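Local coordinates for protein cycloalternan-forming enzyme (Listeria monocytogenes serovar 1/2a, PDB 5F7U) that belongs to glycoside hydrolase family 31, joining a TIM-barrel domain to several beta-sandwich domains, and binds glycans at several separate sites, at residues Gly264-Thr269 / Met311-Glu316. The protein carries 1 engineered substitution. Sequence-based numbering, arbitrary orientation.
Sequences GKDVET and MASKVE
With CG beside the backbone N and anti to the carbonyl carbon (chi1 -69°), D266 extends its short carboxylate to the turn that follows strand 307-311, where both oxygens find donors. S313 answers with OG in the crowded position between its own backbone N and carbonyl carbon (chi1 59°), and its hydroxyl donates to D266 OD1 over a short 2.5 Å from S313 OG. K314 bends at chi2 and then runs extended, crossing the aspartate at about a right angle; its NZ stands 3.2 Å from D266 OD2 in a salt bridge that is also a hydrogen bond. The two donors meet the carboxylate out of its plane and from opposite faces.

Alongside these side-chain bonds, the antiparallel pairing of strands 266-269 and 307-311 ends in a G1 beta bulge, G264 and K265 together standing opposite M311. The M311 amide gives its hydrogen to K265 O at 3.0 Å, and G264 N returns a nearly straight bond of 2.7 Å to M311 O, almost along the C=O axis. G264 takes bulge position 1, where the positive phi (100°) characteristically calls for glycine: a beta carbon would jam against the preceding carbonyl oxygen. S313 CB lies against G264 O at 3.6 Å; a short side chain suits the place because it sets OG directly at the aspartate.

M311 bends at chi2 and chi3, away from the polar edge, to meet F250, F253 and F291; a flexible thioether suits this aromatic surround. V267 CG2 skirts M311 CG at 4.4 Å, while K265 turns off to a salt bridge with E282. Held by a hydroxyl and an ammonium, the D266 carboxylate is probably kept ionised, and its partners probably restrain its rotation, the short serine bond more than the longer one to the exposed lysine.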
loop_
_atom_site.group_PDB
_atom_site.type_symbol
_atom_site.label_atom_id
_atom_site.label_comp_id
_atom_site.label_asym_id
_atom_site.label_seq_id
_atom_site.Cartn_x
_atom_site.Cartn_y
_atom_site.Cartn_z
ATOM N N GLY A 264 -8.260 -18.597 3.720
ATOM C CA GLY A 264 -8.884 -19.449 2.715
ATOM C C GLY A 264 -8.080 -19.625 1.441
ATOM O O GLY A 264 -8.400 -20.517 0.644
ATOM N N LYS A 265 -7.058 -18.788 1.247
ATOM C CA LYS A 265 -6.301 -18.743 -0.008
ATOM C C LYS A 265 -4.942 -19.431 0.124
ATOM O O LYS A 265 -4.314 -19.410 1.204
ATOM C CB LYS A 265 -6.013 -17.286 -0.436
ATOM C CG LYS A 265 -7.206 -16.350 -0.660
ATOM C CD LYS A 265 -7.837 -16.608 -2.008
ATOM C CE LYS A 265 -8.910 -15.567 -2.322
ATOM N NZ LYS A 265 -9.778 -16.127 -3.396
ATOM N N ASP A 266 -4.476 -19.987 -0.999
ATOM C CA ASP A 266 -3.068 -20.359 -1.178
ATOM C C ASP A 266 -2.400 -19.180 -1.852
ATOM O O ASP A 266 -2.684 -18.897 -3.004
ATOM C CB ASP A 266 -2.927 -21.596 -2.071
ATOM C CG ASP A 266 -3.438 -22.846 -1.411
ATOM O OD1 ASP A 266 -3.071 -23.083 -0.248
ATOM O OD2 ASP A 266 -4.220 -23.591 -2.047
ATOM N N VAL A 267 -1.527 -18.496 -1.129
ATOM C CA VAL A 267 -0.925 -17.243 -1.603
ATOM C C VAL A 267 0.468 -17.535 -2.138
ATOM O O VAL A 267 1.310 -18.068 -1.416
ATOM C CB VAL A 267 -0.832 -16.202 -0.468
ATOM C CG1 VAL A 267 -0.336 -14.880 -1.017
ATOM C CG2 VAL A 267 -2.187 -16.007 0.216
ATOM N N GLU A 268 0.711 -17.169 -3.399
ATOM C CA GLU A 268 2.013 -17.420 -4.025
ATOM C C GLU A 268 2.870 -16.167 -3.917
ATOM O O GLU A 268 2.441 -15.094 -4.356
ATOM C CB GLU A 268 1.844 -17.732 -5.520
ATOM C CG GLU A 268 0.868 -18.847 -5.835
ATOM C CD GLU A 268 1.222 -20.200 -5.232
ATOM O OE1 GLU A 268 2.395 -20.478 -4.881
ATOM O OE2 GLU A 268 0.296 -21.033 -5.138
ATOM N N THR A 269 4.069 -16.317 -3.357
ATOM C CA THR A 269 5.039 -15.243 -3.337
ATOM C C THR A 269 5.826 -15.334 -4.646
ATOM O O THR A 269 6.843 -16.015 -4.744
ATOM C CB THR A 269 5.977 -15.326 -2.119
ATOM O OG1 THR A 269 5.195 -15.561 -0.939
ATOM C CG2 THR A 269 6.743 -13.991 -1.957
ATOM N N MET A 311 -3.248 -20.518 3.739
ATOM C CA MET A 311 -3.838 -19.848 4.896
ATOM C C MET A 311 -5.195 -20.444 5.243
ATOM O O MET A 311 -6.243 -19.923 4.833
ATOM C CB MET A 311 -3.889 -18.318 4.679
ATOM C CG MET A 311 -2.545 -17.694 4.264
ATOM S SD MET A 311 -1.150 -18.118 5.347
ATOM C CE MET A 311 -1.600 -17.242 6.850
ATOM N N ALA A 312 -5.176 -21.562 5.975
ATOM C CA ALA A 312 -6.425 -22.304 6.277
ATOM C C ALA A 312 -7.131 -22.695 4.967
ATOM O O ALA A 312 -8.361 -22.716 4.879
ATOM C CB ALA A 312 -7.341 -21.495 7.211
ATOM N N SER A 313 -6.315 -23.022 3.964
ATOM C CA SER A 313 -6.780 -23.380 2.617
ATOM C C SER A 313 -6.878 -24.895 2.430
ATOM O O SER A 313 -7.507 -25.358 1.476
ATOM C CB SER A 313 -5.800 -22.821 1.578
ATOM O OG SER A 313 -4.511 -23.367 1.815
ATOM N N LYS A 314 -6.247 -25.659 3.320
ATOM C CA LYS A 314 -6.228 -27.125 3.236
ATOM C C LYS A 314 -7.046 -27.704 4.374
ATOM O O LYS A 314 -7.998 -28.451 4.154
ATOM C CB LYS A 314 -4.798 -27.692 3.302
ATOM C CG LYS A 314 -3.778 -27.064 2.355
ATOM C CD LYS A 314 -4.141 -27.241 0.890
ATOM C CE LYS A 314 -2.998 -26.751 0.008
ATOM N NZ LYS A 314 -3.477 -26.641 -1.395
ATOM N N VAL A 315 -6.655 -27.339 5.590
ATOM C CA VAL A 315 -7.310 -27.740 6.823
ATOM C C VAL A 315 -7.779 -26.419 7.447
ATOM O O VAL A 315 -7.047 -25.423 7.414
ATOM C CB VAL A 315 -6.303 -28.468 7.750
ATOM C CG1 VAL A 315 -6.953 -28.876 9.059
ATOM C CG2 VAL A 315 -5.725 -29.704 7.061
ATOM N N GLU A 316 -8.992 -26.412 8.004
ATOM C CA GLU A 316 -9.636 -25.182 8.491
ATOM C C GLU A 316 -8.873 -24.464 9.617
ATOM O O GLU A 316 -9.019 -23.260 9.775
ATOM C CB GLU A 316 -11.064 -25.515 8.965
ATOM C CG GLU A 316 -11.993 -24.323 9.189
ATOM C CD GLU A 316 -11.945 -23.723 10.603
ATOM O OE1 GLU A 316 -11.629 -24.436 11.593
ATOM O OE2 GLU A 316 -12.240 -22.516 10.738
#